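Local coordinates for pesticidal crystal protein Cry4Aa (Bacillus thuringiensis, PDB 2C9K) that kills mosquito larvae as an insecticidal toxin that binds midgut epithelial cells and promotes their colloid-osmotic lysis, at residues N358-D363 / N372-D377; Q265-E270 / N403-G408; A526-A531 / P553-T558. One frame throughout, in Å; residues are numbered along the deposited sequence.

Contact 1 of 3, residues N358-D363 / N372-D377; sequences NVISLD and NISKMD
The carbonyl oxygen of I360 takes two backbone N-H groups at once, S374 N at 2.9 Å and the longer K375 N at 3.2 Å. Both donors lie in the carbonyl plane, and the bond from S374 is the straighter, with 171° at its hydrogen. The hydroxyl of S374 adds a weak third bond to the same oxygen: with chi1 at 70°, OG sits between its own backbone N and carbonyl carbon. Two residues facing one make this a classic beta bulge, and the pairing shifts by one residue across it. I360 N returns a bond to K375 O, while beyond the bulge L362 N binds N372 O at 2.8 Å. At the other end N358 and D377 exchange N-H and C=O as an antiparallel hydrogen-bonded pair, with N358 CB 3.5 Å from D377 CB.

The face of N358, I360, K375 and D377 is partly exposed, and on it the side chains of I360 and K375 run side by side in the same direction. CG of K375 is anti to the backbone N (chi1 -178°), and I360 CD1 rests 4.0 Å from K375 CD; farther out, K375 NZ reaches a salt bridge with E390. The other face, with V359, S361, I373 and M376, is buried. There V359 CG1 meets M376 CG at 4.0 Å as the two side chains cross obliquely, and V359, S361 and I373 also pack against L267 of strand 262-267. N372, just before the second strand, gives its ND2 to F313 O. The arrangement is an antiparallel beta hairpin with a classic bulge, formed by the central strands of a four-stranded sheet in the beta-prism domain II of three-domain Cry toxins.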
loop_
_atom_site.group_PDB
_atom_site.type_symbol
_atom_site.label_atom_id
_atom_site.label_comp_id
_atom_site.label_asym_id
_atom_site.label_seq_id
_atom_site.Cartn_x
_atom_site.Cartn_y
_atom_site.Cartn_z
ATOM N N ASN A 358 -8.346 -18.665 8.711
ATOM C CA ASN A 358 -8.590 -18.990 10.101
ATOM C C ASN A 358 -7.487 -19.924 10.533
ATOM O O ASN A 358 -7.240 -20.920 9.866
ATOM C CB ASN A 358 -9.936 -19.698 10.211
ATOM C CG ASN A 358 -10.434 -19.794 11.627
ATOM O OD1 ASN A 358 -9.779 -20.376 12.496
ATOM N ND2 ASN A 358 -11.608 -19.224 11.872
ATOM N N VAL A 359 -6.812 -19.614 11.631
ATOM C CA VAL A 359 -5.746 -20.495 12.091
ATOM C C VAL A 359 -5.961 -20.986 13.520
ATOM O O VAL A 359 -6.389 -20.226 14.395
ATOM C CB VAL A 359 -4.358 -19.812 11.996
ATOM C CG1 VAL A 359 -4.184 -19.187 10.624
ATOM C CG2 VAL A 359 -4.202 -18.773 13.078
ATOM N N ILE A 360 -5.693 -22.273 13.725
ATOM C CA ILE A 360 -5.803 -22.901 15.033
ATOM C C ILE A 360 -4.404 -23.376 15.394
ATOM O O ILE A 360 -3.841 -24.249 14.736
ATOM C CB ILE A 360 -6.741 -24.137 15.042
ATOM C CG1 ILE A 360 -8.179 -23.731 14.702
ATOM C CG2 ILE A 360 -6.705 -24.800 16.418
ATOM C CD1 ILE A 360 -8.385 -23.343 13.247
ATOM N N SER A 361 -3.841 -22.787 16.437
ATOM C CA SER A 361 -2.508 -23.151 16.879
ATOM C C SER A 361 -2.541 -23.616 18.334
ATOM O O SER A 361 -3.503 -23.350 19.060
ATOM C CB SER A 361 -1.585 -21.944 16.735
ATOM O OG SER A 361 -2.176 -20.798 17.325
ATOM N N LEU A 362 -1.490 -24.315 18.754
ATOM C CA LEU A 362 -1.407 -24.800 20.123
ATOM C C LEU A 362 -1.165 -23.618 21.053
ATOM O O LEU A 362 -0.455 -22.680 20.698
ATOM C CB LEU A 362 -0.284 -25.834 20.244
ATOM C CG LEU A 362 -0.494 -27.086 19.379
ATOM C CD1 LEU A 362 0.654 -28.048 19.568
ATOM C CD2 LEU A 362 -1.797 -27.760 19.766
ATOM N N ASP A 363 -1.777 -23.656 22.232
ATOM C CA ASP A 363 -1.638 -22.583 23.205
ATOM C C ASP A 363 -0.725 -22.996 24.352
ATOM O O ASP A 363 -1.177 -23.539 25.359
ATOM C CB ASP A 363 -3.018 -22.190 23.724
ATOM C CG ASP A 363 -2.953 -21.267 24.921
ATOM O OD1 ASP A 363 -2.053 -20.398 24.970
ATOM O OD2 ASP A 363 -3.820 -21.401 25.810
ATOM N N ASN A 372 2.636 -24.107 17.761
ATOM C CA ASN A 372 2.528 -24.245 16.311
ATOM C C ASN A 372 1.105 -24.234 15.758
ATOM O O ASN A 372 0.127 -24.380 16.490
ATOM C CB ASN A 372 3.171 -25.561 15.872
ATOM C CG ASN A 372 4.635 -25.627 16.184
ATOM O OD1 ASN A 372 5.069 -25.259 17.277
ATOM N ND2 ASN A 372 5.416 -26.115 15.227
ATOM N N ILE A 373 1.018 -24.078 14.441
ATOM C CA ILE A 373 -0.256 -24.095 13.738
ATOM C C ILE A 373 -0.567 -25.567 13.467
ATOM O O ILE A 373 0.287 -26.308 12.978
ATOM C CB ILE A 373 -0.162 -23.343 12.381
ATOM C CG1 ILE A 373 0.099 -21.856 12.620
ATOM C CG2 ILE A 373 -1.446 -23.524 11.593
ATOM C CD1 ILE A 373 0.219 -21.042 11.346
ATOM N N SER A 374 -1.778 -25.999 13.792
ATOM C CA SER A 374 -2.151 -27.386 13.560
ATOM C C SER A 374 -3.311 -27.480 12.575
ATOM O O SER A 374 -3.603 -28.557 12.057
ATOM C CB SER A 374 -2.530 -28.073 14.878
ATOM O OG SER A 374 -3.763 -27.584 15.387
ATOM N N LYS A 375 -3.963 -26.355 12.305
ATOM C CA LYS A 375 -5.085 -26.352 11.375
ATOM C C LYS A 375 -5.322 -24.971 10.748
ATOM O O LYS A 375 -5.152 -23.940 11.407
ATOM C CB LYS A 375 -6.349 -26.815 12.103
ATOM C CG LYS A 375 -7.577 -26.903 11.221
ATOM C CD LYS A 375 -8.831 -27.091 12.050
ATOM C CE LYS A 375 -10.067 -27.133 11.164
ATOM N NZ LYS A 375 -9.967 -28.227 10.163
ATOM N N MET A 376 -5.716 -24.951 9.477
ATOM C CA MET A 376 -5.976 -23.686 8.799
ATOM C C MET A 376 -7.157 -23.721 7.837
ATOM O O MET A 376 -7.327 -24.659 7.067
ATOM C CB MET A 376 -4.731 -23.212 8.043
ATOM C CG MET A 376 -3.599 -22.770 8.936
ATOM S SD MET A 376 -2.176 -22.248 7.981
ATOM C CE MET A 376 -1.403 -23.831 7.669
ATOM N N ASP A 377 -7.967 -22.675 7.895
ATOM C CA ASP A 377 -9.129 -22.538 7.039
ATOM C C ASP A 377 -8.916 -21.331 6.154
ATOM O O ASP A 377 -8.980 -20.192 6.625
ATOM C CB ASP A 377 -10.391 -22.307 7.869
ATOM C CG ASP A 377 -10.830 -23.537 8.614
ATOM O OD1 ASP A 377 -11.708 -23.397 9.494
ATOM O OD2 ASP A 377 -10.311 -24.638 8.319
#

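Contact 2 of 3, residues Q265-E270 / N403-G408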
loop_
_atom_site.group_PDB
_atom_site.type_symbol
_atom_site.label_atom_id
_atom_site.label_comp_id
_atom_site.label_asym_id
_atom_site.label_seq_id
_atom_site.Cartn_x
_atom_site.Cartn_y
_atom_site.Cartn_z
ATOM N N GLN A 265 0.809 -9.304 9.659
ATOM C CA GLN A 265 0.013 -9.500 10.862
ATOM C C GLN A 265 0.775 -10.637 11.546
ATOM O O GLN A 265 1.292 -11.525 10.864
ATOM C CB GLN A 265 -1.418 -9.916 10.495
ATOM C CG GLN A 265 -2.194 -8.848 9.716
ATOM C CD GLN A 265 -3.623 -9.268 9.357
ATOM O OE1 GLN A 265 -3.879 -10.422 9.016
ATOM N NE2 GLN A 265 -4.552 -8.320 9.411
ATOM N N VAL A 266 0.877 -10.627 12.872
ATOM C CA VAL A 266 1.646 -11.684 13.528
ATOM C C VAL A 266 0.909 -12.597 14.513
ATOM O O VAL A 266 -0.108 -12.228 15.098
ATOM C CB VAL A 266 2.931 -11.080 14.189
ATOM C CG1 VAL A 266 2.857 -9.564 14.171
ATOM C CG2 VAL A 266 3.116 -11.607 15.600
ATOM N N LEU A 267 1.443 -13.805 14.674
ATOM C CA LEU A 267 0.866 -14.804 15.559
ATOM C C LEU A 267 1.898 -15.311 16.560
ATOM O O LEU A 267 3.064 -15.534 16.202
ATOM C CB LEU A 267 0.330 -15.984 14.736
ATOM C CG LEU A 267 -0.020 -17.295 15.459
ATOM C CD1 LEU A 267 -1.182 -17.092 16.427
ATOM C CD2 LEU A 267 -0.367 -18.351 14.426
ATOM N N ASN A 268 1.446 -15.489 17.805
ATOM C CA ASN A 268 2.250 -15.985 18.926
ATOM C C ASN A 268 3.354 -15.068 19.420
ATOM O O ASN A 268 4.355 -15.528 19.967
ATOM C CB ASN A 268 2.854 -17.351 18.602
ATOM C CG ASN A 268 1.817 -18.446 18.558
ATOM O OD1 ASN A 268 0.756 -18.351 19.190
ATOM N ND2 ASN A 268 2.119 -19.505 17.823
ATOM N N PHE A 269 3.165 -13.768 19.241
ATOM C CA PHE A 269 4.154 -12.803 19.673
ATOM C C PHE A 269 4.306 -12.771 21.190
ATOM O O PHE A 269 5.406 -12.906 21.730
ATOM C CB PHE A 269 3.771 -11.405 19.205
ATOM C CG PHE A 269 4.663 -10.339 19.754
ATOM C CD1 PHE A 269 5.948 -10.165 19.249
ATOM C CD2 PHE A 269 4.253 -9.559 20.829
ATOM C CE1 PHE A 269 6.817 -9.228 19.814
ATOM C CE2 PHE A 269 5.114 -8.622 21.397
ATOM C CZ PHE A 269 6.398 -8.457 20.890
ATOM N N GLU A 270 3.187 -12.580 21.873
ATOM C CA GLU A 270 3.181 -12.475 23.321
ATOM C C GLU A 270 3.567 -13.731 24.088
ATOM O O GLU A 270 4.182 -13.633 25.139
ATOM C CB GLU A 270 1.814 -11.959 23.787
ATOM C CG GLU A 270 1.401 -10.646 23.115
ATOM C CD GLU A 270 0.603 -10.836 21.805
ATOM O OE1 GLU A 270 0.947 -11.737 20.992
ATOM O OE2 GLU A 270 -0.368 -10.062 21.586
ATOM N N ASN A 403 -5.449 -21.962 20.251
ATOM C CA ASN A 403 -5.798 -20.565 20.039
ATOM C C ASN A 403 -6.444 -20.462 18.668
ATOM O O ASN A 403 -6.107 -21.219 17.762
ATOM C CB ASN A 403 -4.556 -19.671 20.079
ATOM C CG ASN A 403 -4.024 -19.464 21.483
ATOM O OD1 ASN A 403 -4.757 -19.054 22.388
ATOM N ND2 ASN A 403 -2.737 -19.738 21.672
ATOM N N LYS A 404 -7.381 -19.533 18.525
ATOM C CA LYS A 404 -8.071 -19.324 17.252
ATOM C C LYS A 404 -7.913 -17.857 16.884
ATOM O O LYS A 404 -8.309 -16.966 17.638
ATOM C CB LYS A 404 -9.556 -19.692 17.371
ATOM N N ASN A 405 -7.317 -17.613 15.724
ATOM C CA ASN A 405 -7.073 -16.251 15.262
ATOM C C ASN A 405 -7.436 -16.088 13.806
ATOM O O ASN A 405 -7.308 -17.022 13.027
ATOM C CB ASN A 405 -5.596 -15.902 15.438
ATOM C CG ASN A 405 -5.212 -15.713 16.884
ATOM O OD1 ASN A 405 -5.525 -14.688 17.478
ATOM N ND2 ASN A 405 -4.539 -16.704 17.462
ATOM N N ILE A 406 -7.884 -14.895 13.442
ATOM C CA ILE A 406 -8.234 -14.622 12.059
ATOM C C ILE A 406 -7.292 -13.571 11.475
ATOM O O ILE A 406 -6.993 -12.559 12.125
ATOM C CB ILE A 406 -9.672 -14.102 11.931
ATOM C CG1 ILE A 406 -10.660 -15.182 12.366
ATOM C CG2 ILE A 406 -9.935 -13.682 10.493
ATOM C CD1 ILE A 406 -12.097 -14.745 12.305
ATOM N N PHE A 407 -6.820 -13.816 10.257
ATOM C CA PHE A 407 -5.930 -12.877 9.586
ATOM C C PHE A 407 -6.505 -12.463 8.229
ATOM O O PHE A 407 -7.223 -13.221 7.577
ATOM C CB PHE A 407 -4.529 -13.486 9.412
ATOM C CG PHE A 407 -3.849 -13.827 10.711
ATOM C CD1 PHE A 407 -3.769 -15.144 11.148
ATOM C CD2 PHE A 407 -3.319 -12.824 11.517
ATOM C CE1 PHE A 407 -3.177 -15.460 12.365
ATOM C CE2 PHE A 407 -2.725 -13.134 12.737
ATOM C CZ PHE A 407 -2.657 -14.456 13.160
ATOM N N GLY A 408 -6.171 -11.248 7.816
ATOM C CA GLY A 408 -6.657 -10.702 6.563
ATOM C C GLY A 408 -6.962 -9.240 6.820
ATOM O O GLY A 408 -6.873 -8.782 7.964
HETATM O O HOH W 1 -0.995 -20.182 19.471
#
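The ring of F407 lies across the gap between two sheets of the beta prism, against CB of Q265 and the backbone of V266. Segments 265-267 and 403-407 run nearly antiparallel, 164° between their directions, but their axes come no nearer than 8.6 Å, so that side chains bridge the space. CG of F407 is anti to its carbonyl carbon (chi1 -61°), and from there CD2 reaches Q265 CB at 3.6 Å. V266 O stands at the ring edge near CE2, while L267 CB approaches CZ obliquely at 3.7 Å. F453 stacks on the same ring from strand 450-457, the neighbour of 262-267 in its sheet.

The Q265 side chain slides past F407 in the opposite direction, extended beyond CG, and its amide binds the backbone of G408 twice. NE2 donates to G408 O at 2.8 Å from above the carbonyl plane, 49° out of it. Farther along, L267 CD1 touches N405 ND2 at 3.5 Å. A water joins the loop end to the strand, donating to N268 OD1 and accepting from N403 ND2; N268 ND2 is held separately by the carbonyls of N371 and Q449. In the other half of the Q265 grip, G408 N lies in the plane of the Q265 side-chain carbonyl, on a lone pair of OE1, 2.7 Å away, and that oxygen also lies in the plane of the F407 ring at its edge.

Contact 3 of 3, residues A526-A531 / P553-T558; sequences ASNGSA and PTFSGT
The F555 ring has N528 CB well over one face, 4.1 Å from the centroid, a CH-pi contact offset toward the rim. S527 N and T554 OG1 lie in the ring plane at its edge, with the carbonyl carbon of A526 close to that plane. A526 CB touches CE2 at this rim. The N528 amide is turned 37° from the ring, and the two side chains run side by side, pointing the same way. With chi1 at 46°, N528 CG lies between its backbone N and carbonyl carbon; beyond it, ND2 donates to G557 O at 3.3 Å, nearly along the C=O axis. N528 OD1 has a weak bond from T599 N.

Hydrogen bonds next to this contact fasten the loop. S527 O accepts two successive N-H groups: T554 N approaches nearly head-on, whereas F555 N, at 3.2 Å, stands 40° out of the carbonyl plane. S527 N in turn donates to T554 OG1 at 2.9 Å, a hydroxyl that is also hydrogen-bonded to D567 O. Two CA-H groups supplement these bonds, N528 CA toward F555 O at 3.2 Å and P553 CA toward N528 O. On the outer flank the proline ring packs on the turn: P553 CG is 3.6 Å from S530 C, and P553 CB lies near the carbonyls of N528 and G529. This joins the end of strand 517-527 to the long loop between strands 545-550 and 569-572, an irregular loop-to-strand-end contact at the periphery of domain III, the beta sandwich that ends the active fragment of three-domain Cry toxins.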
loop_
_atom_site.group_PDB
_atom_site.type_symbol
_atom_site.label_atom_id
_atom_site.label_comp_id
_atom_site.label_asym_id
_atom_site.label_seq_id
_atom_site.Cartn_x
_atom_site.Cartn_y
_atom_site.Cartn_z
ATOM N N ALA A 526 14.205 8.610 -9.797
ATOM C CA ALA A 526 14.963 9.489 -8.914
ATOM C C ALA A 526 16.414 9.263 -9.328
ATOM O O ALA A 526 16.764 8.192 -9.834
ATOM C CB ALA A 526 14.760 9.094 -7.458
ATOM N N SER A 527 17.265 10.259 -9.119
ATOM C CA SER A 527 18.659 10.119 -9.519
ATOM C C SER A 527 19.537 11.250 -9.029
ATOM O O SER A 527 19.166 12.415 -9.124
ATOM C CB SER A 527 18.748 10.058 -11.045
ATOM O OG SER A 527 20.094 10.088 -11.487
ATOM N N ASN A 528 20.701 10.907 -8.496
ATOM C CA ASN A 528 21.629 11.932 -8.058
ATOM C C ASN A 528 22.578 12.168 -9.235
ATOM O O ASN A 528 22.124 12.283 -10.374
ATOM C CB ASN A 528 22.388 11.500 -6.796
ATOM C CG ASN A 528 22.918 10.091 -6.890
ATOM O OD1 ASN A 528 23.222 9.606 -7.982
ATOM N ND2 ASN A 528 23.050 9.425 -5.744
ATOM N N GLY A 529 23.881 12.227 -8.976
ATOM C CA GLY A 529 24.826 12.475 -10.054
ATOM C C GLY A 529 24.776 13.920 -10.528
ATOM O O GLY A 529 24.176 14.775 -9.881
ATOM N N SER A 530 25.398 14.204 -11.665
ATOM C CA SER A 530 25.410 15.565 -12.187
ATOM C C SER A 530 25.179 15.596 -13.686
ATOM O O SER A 530 25.182 14.562 -14.352
ATOM C CB SER A 530 26.748 16.227 -11.903
ATOM O OG SER A 530 27.692 15.803 -12.869
ATOM N N ALA A 531 25.009 16.802 -14.214
ATOM C CA ALA A 531 24.772 16.997 -15.635
ATOM C C ALA A 531 25.818 16.331 -16.535
ATOM O O ALA A 531 25.519 15.957 -17.669
ATOM C CB ALA A 531 24.691 18.492 -15.940
ATOM N N PRO A 553 19.695 14.657 -13.080
ATOM C CA PRO A 553 19.854 14.568 -11.626
ATOM C C PRO A 553 18.547 15.086 -11.053
ATOM O O PRO A 553 17.916 15.944 -11.660
ATOM C CB PRO A 553 21.008 15.512 -11.351
ATOM C CG PRO A 553 21.786 15.464 -12.620
ATOM C CD PRO A 553 20.728 15.520 -13.667
ATOM N N THR A 554 18.126 14.574 -9.905
ATOM C CA THR A 554 16.866 15.025 -9.320
ATOM C C THR A 554 17.006 15.292 -7.829
ATOM O O THR A 554 16.189 15.988 -7.224
ATOM C CB THR A 554 15.759 13.985 -9.555
ATOM O OG1 THR A 554 16.004 12.831 -8.744
ATOM C CG2 THR A 554 15.741 13.567 -11.021
ATOM N N PHE A 555 18.053 14.733 -7.238
ATOM C CA PHE A 555 18.306 14.939 -5.825
ATOM C C PHE A 555 19.801 14.853 -5.588
ATOM O O PHE A 555 20.569 14.564 -6.510
ATOM C CB PHE A 555 17.562 13.896 -4.984
ATOM C CG PHE A 555 18.181 12.527 -5.007
ATOM C CD1 PHE A 555 19.037 12.122 -3.989
ATOM C CD2 PHE A 555 17.883 11.629 -6.029
ATOM C CE1 PHE A 555 19.586 10.834 -3.982
ATOM C CE2 PHE A 555 18.425 10.345 -6.032
ATOM C CZ PHE A 555 19.279 9.946 -5.003
ATOM N N SER A 556 20.215 15.120 -4.356
ATOM C CA SER A 556 21.623 15.063 -4.010
ATOM C C SER A 556 21.806 14.334 -2.690
ATOM O O SER A 556 20.959 14.409 -1.798
ATOM C CB SER A 556 22.203 16.476 -3.946
ATOM O OG SER A 556 21.301 17.375 -3.328
ATOM N N GLY A 557 22.916 13.623 -2.572
ATOM C CA GLY A 557 23.171 12.865 -1.369
ATOM C C GLY A 557 23.077 11.402 -1.736
ATOM O O GLY A 557 23.029 11.058 -2.916
ATOM N N THR A 558 23.054 10.536 -0.732
ATOM C CA THR A 558 22.961 9.101 -0.973
ATOM C C THR A 558 21.843 8.487 -0.147
ATOM O O THR A 558 21.598 7.281 -0.226
ATOM C CB THR A 558 24.254 8.397 -0.592
ATOM O OG1 THR A 558 24.475 8.553 0.817
ATOM C CG2 THR A 558 25.424 8.986 -1.367
#

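How the contacts relate
Contacts 1 and 2 belong to one structural unit, the middle domain: their centres are 9 Å apart, and strands 353-362 and 402-407 are neighbours in a four-stranded antiparallel sheet. S361 O and N403 N, 2.7 Å apart, probably form one of the backbone bonds that join them. Contact 1 ties two strands within this sheet, whereas contact 2 connects it to the sheet containing strand 262-267. Along the chain the hairpin is nested inside the loop that contact 2 closes. Contact 3 follows later, across the chain's centre in domain III, about 50 Å from contact 1 and 43 Å from contact 2, centre to centre. The three thus sample two distinct beta domains of the toxin.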